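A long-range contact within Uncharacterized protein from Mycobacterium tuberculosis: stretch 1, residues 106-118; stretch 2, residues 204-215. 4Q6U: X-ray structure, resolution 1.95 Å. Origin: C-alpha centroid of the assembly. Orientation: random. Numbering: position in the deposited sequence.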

# COMPACT_ATOMS: atom_id res chain seq x y z
N PRO B 106 29.42 -4.72 10.36
CA PRO B 106 28.01 -5.01 10.65
C PRO B 106 27.80 -6.51 10.66
O PRO B 106 28.25 -7.18 9.74
CB PRO B 106 27.26 -4.36 9.48
CG PRO B 106 28.24 -3.42 8.83
CD PRO B 106 29.60 -4.04 9.07
N ILE B 107 27.15 -7.04 11.69
CA ILE B 107 27.00 -8.48 11.78
C ILE B 107 25.82 -8.96 10.95
O ILE B 107 24.66 -8.63 11.23
CB ILE B 107 26.81 -8.97 13.23
CG1 ILE B 107 27.82 -8.30 14.17
CG2 ILE B 107 26.96 -10.49 13.29
CD1 ILE B 107 29.26 -8.54 13.80
N PRO B 108 26.10 -9.75 9.90
CA PRO B 108 25.05 -10.33 9.07
C PRO B 108 24.44 -11.54 9.77
O PRO B 108 25.13 -12.21 10.52
CB PRO B 108 25.78 -10.73 7.78
CG PRO B 108 27.24 -10.37 8.00
CD PRO B 108 27.43 -10.22 9.47
N GLY B 109 23.15 -11.80 9.52
CA GLY B 109 22.46 -12.88 10.18
C GLY B 109 21.82 -13.81 9.17
O GLY B 109 20.82 -13.47 8.54
N PRO B 110 22.42 -15.00 8.99
CA PRO B 110 21.91 -16.01 8.07
C PRO B 110 20.70 -16.71 8.66
O PRO B 110 20.64 -16.92 9.87
CB PRO B 110 23.09 -16.97 7.91
CG PRO B 110 23.78 -16.88 9.21
CD PRO B 110 23.60 -15.48 9.73
N LEU B 111 19.73 -17.02 7.81
CA LEU B 111 18.58 -17.82 8.21
C LEU B 111 18.04 -18.55 6.98
O LEU B 111 18.44 -18.25 5.84
CB LEU B 111 17.48 -16.94 8.83
CG LEU B 111 16.84 -15.90 7.90
CD1 LEU B 111 15.33 -15.88 8.08
CD2 LEU B 111 17.39 -14.51 8.15
N LYS B 112 17.13 -19.48 7.20
CA LYS B 112 16.50 -20.15 6.08
C LYS B 112 15.07 -20.51 6.42
O LYS B 112 14.72 -20.72 7.59
CB LYS B 112 17.27 -21.41 5.66
CG LYS B 112 17.29 -22.50 6.71
CD LYS B 112 18.05 -23.73 6.22
CE LYS B 112 18.07 -24.84 7.26
NZ LYS B 112 18.89 -25.99 6.78
N TRP B 113 14.24 -20.55 5.38
CA TRP B 113 12.89 -21.05 5.48
C TRP B 113 12.82 -22.31 4.62
O TRP B 113 13.08 -22.25 3.42
CB TRP B 113 11.86 -20.02 4.99
CG TRP B 113 11.61 -18.90 5.95
CD1 TRP B 113 12.35 -18.57 7.05
CD2 TRP B 113 10.52 -17.97 5.91
NE1 TRP B 113 11.79 -17.48 7.69
CE2 TRP B 113 10.67 -17.10 7.00
CE3 TRP B 113 9.44 -17.79 5.04
CZ2 TRP B 113 9.77 -16.05 7.26
CZ3 TRP B 113 8.55 -16.75 5.29
CH2 TRP B 113 8.72 -15.90 6.39
N ASP B 114 12.53 -23.45 5.24
CA ASP B 114 12.24 -24.66 4.47
C ASP B 114 10.76 -24.61 4.08
O ASP B 114 9.89 -24.81 4.92
CB ASP B 114 12.57 -25.93 5.26
CG ASP B 114 12.48 -27.20 4.40
OD1 ASP B 114 11.57 -27.29 3.54
OD2 ASP B 114 13.32 -28.11 4.59
N LEU B 115 10.49 -24.31 2.81
CA LEU B 115 9.11 -24.14 2.35
C LEU B 115 8.38 -25.48 2.24
O LEU B 115 7.16 -25.54 2.31
CB LEU B 115 9.08 -23.43 1.00
CG LEU B 115 9.83 -22.10 1.00
CD1 LEU B 115 9.81 -21.46 -0.38
CD2 LEU B 115 9.23 -21.19 2.06
N THR B 116 9.14 -26.55 2.06
CA THR B 116 8.53 -27.88 1.98
C THR B 116 8.07 -28.33 3.37
O THR B 116 6.99 -28.87 3.52
CB THR B 116 9.49 -28.92 1.39
OG1 THR B 116 9.92 -28.49 0.09
CG2 THR B 116 8.81 -30.28 1.28
N ARG B 117 8.91 -28.08 4.38
CA ARG B 117 8.55 -28.40 5.76
C ARG B 117 7.60 -27.36 6.35
O ARG B 117 6.78 -27.67 7.22
CB ARG B 117 9.80 -28.49 6.64
CG ARG B 117 10.76 -29.60 6.27
CD ARG B 117 12.02 -29.52 7.13
NE ARG B 117 11.72 -29.67 8.55
CZ ARG B 117 12.34 -29.00 9.52
NH1 ARG B 117 13.29 -28.12 9.24
NH2 ARG B 117 11.98 -29.20 10.79
N GLY B 118 7.71 -26.13 5.87
CA GLY B 118 6.99 -25.03 6.48
C GLY B 118 7.64 -24.60 7.77
O GLY B 118 6.95 -24.17 8.70
N ARG B 204 13.55 -36.85 -2.58
CA ARG B 204 12.66 -35.77 -2.98
C ARG B 204 13.27 -34.43 -2.58
O ARG B 204 13.68 -34.25 -1.43
CB ARG B 204 11.28 -35.94 -2.34
N ASP B 205 13.34 -33.51 -3.52
CA ASP B 205 13.97 -32.22 -3.26
C ASP B 205 13.06 -31.30 -2.46
O ASP B 205 11.84 -31.29 -2.65
CB ASP B 205 14.37 -31.56 -4.58
CG ASP B 205 15.29 -32.44 -5.42
OD1 ASP B 205 15.32 -33.67 -5.18
OD2 ASP B 205 15.98 -31.90 -6.30
N HIS B 206 13.66 -30.54 -1.54
CA HIS B 206 12.94 -29.49 -0.82
C HIS B 206 13.13 -28.14 -1.51
O HIS B 206 14.17 -27.88 -2.10
CB HIS B 206 13.41 -29.38 0.63
CG HIS B 206 12.91 -30.48 1.52
ND1 HIS B 206 12.78 -30.32 2.89
CD2 HIS B 206 12.52 -31.74 1.25
CE1 HIS B 206 12.32 -31.44 3.42
NE2 HIS B 206 12.16 -32.32 2.45
N LEU B 207 12.11 -27.30 -1.42
CA LEU B 207 12.24 -25.90 -1.79
C LEU B 207 12.63 -25.11 -0.54
O LEU B 207 11.96 -25.19 0.50
CB LEU B 207 10.94 -25.36 -2.40
N VAL B 208 13.72 -24.38 -0.62
CA VAL B 208 14.28 -23.69 0.54
C VAL B 208 14.65 -22.27 0.17
O VAL B 208 15.29 -22.04 -0.85
CB VAL B 208 15.53 -24.42 1.07
CG1 VAL B 208 16.13 -23.67 2.26
CG2 VAL B 208 15.21 -25.87 1.45
N ALA B 209 14.24 -21.31 1.00
CA ALA B 209 14.66 -19.93 0.84
C ALA B 209 15.79 -19.63 1.84
O ALA B 209 15.63 -19.81 3.05
CB ALA B 209 13.50 -18.97 1.04
N ARG B 210 16.94 -19.22 1.32
CA ARG B 210 18.07 -18.87 2.18
C ARG B 210 18.26 -17.36 2.19
O ARG B 210 18.11 -16.71 1.17
CB ARG B 210 19.35 -19.57 1.69
CG ARG B 210 19.27 -21.09 1.81
CD ARG B 210 20.56 -21.79 1.47
NE ARG B 210 20.40 -23.23 1.71
CZ ARG B 210 20.70 -23.82 2.87
NH1 ARG B 210 21.19 -23.10 3.87
NH2 ARG B 210 20.50 -25.12 3.01
N ALA B 211 18.58 -16.82 3.36
CA ALA B 211 18.58 -15.37 3.54
C ALA B 211 19.72 -14.86 4.42
O ALA B 211 20.37 -15.62 5.13
CB ALA B 211 17.23 -14.93 4.12
N MSE B 212 19.97 -13.56 4.35
CA MSE B 212 20.78 -12.89 5.34
C MSE B 212 20.10 -11.60 5.72
O MSE B 212 19.62 -10.88 4.84
CB MSE B 212 22.19 -12.59 4.82
CG MSE B 212 22.99 -13.80 4.46
SE MSE B 212 24.74 -13.24 3.83
CE MSE B 212 24.24 -12.57 2.06
N ASN B 213 20.02 -11.29 7.02
CA ASN B 213 19.63 -9.93 7.38
C ASN B 213 20.79 -9.16 8.01
O ASN B 213 21.89 -9.69 8.20
CB ASN B 213 18.39 -9.93 8.30
CG ASN B 213 18.66 -10.51 9.69
OD1 ASN B 213 19.81 -10.71 10.09
ND2 ASN B 213 17.58 -10.76 10.43
N TRP B 214 20.53 -7.89 8.29
CA TRP B 214 21.45 -7.03 9.02
C TRP B 214 20.64 -5.86 9.56
O TRP B 214 19.60 -5.50 9.00
CB TRP B 214 22.60 -6.55 8.13
CG TRP B 214 22.18 -5.67 6.99
CD1 TRP B 214 22.14 -4.30 6.97
CD2 TRP B 214 21.78 -6.10 5.68
NE1 TRP B 214 21.72 -3.85 5.74
CE2 TRP B 214 21.49 -4.94 4.93
CE3 TRP B 214 21.63 -7.35 5.08
CZ2 TRP B 214 21.07 -4.99 3.60
CZ3 TRP B 214 21.20 -7.41 3.76
CH2 TRP B 214 20.92 -6.23 3.04
N ARG B 215 21.09 -5.27 10.67
CA ARG B 215 20.42 -4.10 11.22
C ARG B 215 20.76 -2.90 10.34
O ARG B 215 21.93 -2.62 10.09
CB ARG B 215 20.84 -3.86 12.67
CG ARG B 215 20.12 -2.69 13.35
CD ARG B 215 18.69 -3.06 13.72
NE ARG B 215 18.67 -4.20 14.65
CZ ARG B 215 18.66 -4.07 15.97
NH1 ARG B 215 18.67 -2.86 16.51
NH2 ARG B 215 18.65 -5.14 16.75
O HOH W 1 23.68 -6.15 11.82

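Two antiparallel strands, 109-114 and 206-215, lie edge to edge, their axes 4.5 Å apart at closest approach and their N-to-C directions 147° apart. Together the two stretches bury 871 Å², summed over both sides. Three hydrogen-bonded pairs form the ladder. Gly109 N donates to Asn213 O and Asn213 N to Gly109 O, both at 2.8 Å; Leu111 N reaches Ala211 O at 3.1 Å, and Ala211 N returns to Leu111 O at 2.9 Å; Trp113 N to Ala209 O and Ala209 N to Trp113 O are both 2.8 Å. Between these rungs the backbones draw closer, with CA-CA distances of 4.3 Å for Pro110 and Met212 and 4.4 Å for Lys112 and Arg210. Pro110 has no amide hydrogen to give, but it sits at a non-hydrogen-bonded position, so the ladder loses no rung there. Its CA instead lies 3.3 Å from Ala211 O, a CA-H...O contact matched by Met212 CA to Gly109 O, also 3.3 Å.

Small residues make the hollows on the face that carries Leu111, Trp113, Ala209, Ala211 and Asn213. Leu111, with chi1 in p, brings its branched end against the side of the low methyl of Ala211, CG to CB 3.9 Å. Trp113 meets Ala209 only at its base, CB to CB 4.4 Å, because its indole leads away from the other strand. Gly109 leaves the space that Asn213 fills: a CB modelled on this glycine would lie 2.5 Å from Asn213 OD1, a clash. The Asn213 amide is hydrogen-bonded elsewhere in the structure.

The opposite face carries Pro110, Lys112, Asp114, Val208, Arg210 and Met212. Lys112 runs extended beyond its p chi1, its CD 4.0 Å from Arg210 NH1. The two positive ends are close, Lys112 NZ to Arg210 NH2 4.2 Å, but both groups have hydrogen-bonding partners elsewhere in the structure. Val208 provides an apolar shoulder, its CG1 4.2 Å from Lys112 CB and its CG2 4.2 Å from Asp114 CG.

Where stretch 1 turns away from the ladder, side chains take over part of the bonding. Leu115 N still donates to Leu207 O at 2.9 Å, and Leu115 CB lies 4.3 Å from Leu207 CB; the Leu207 side chain is not modelled beyond CB. Thr116 then supplies its hydroxyl oxygen in place of a backbone carbonyl, accepting from Leu207 N at OG1, 2.9 Å. The same side chain covers one face of the His206 ring, with Thr116 CB 4.0 Å from the ring centroid in a CH-pi contact, while Asp114 meets the ring at its edge, where His206 ND1 donates to Asp114 OD2 at 2.8 Å and 170°. The other carboxylate oxygen braces the turn: Asp114 OD1 accepts from Arg117 N at 2.9 Å and, weakly, from Thr116 N at 2.9 Å. At the far end, a water accepts from Arg215 N at 3.0 Å and donates to Ile107 O at 2.7 Å, bridging the backbones beyond the last direct rung.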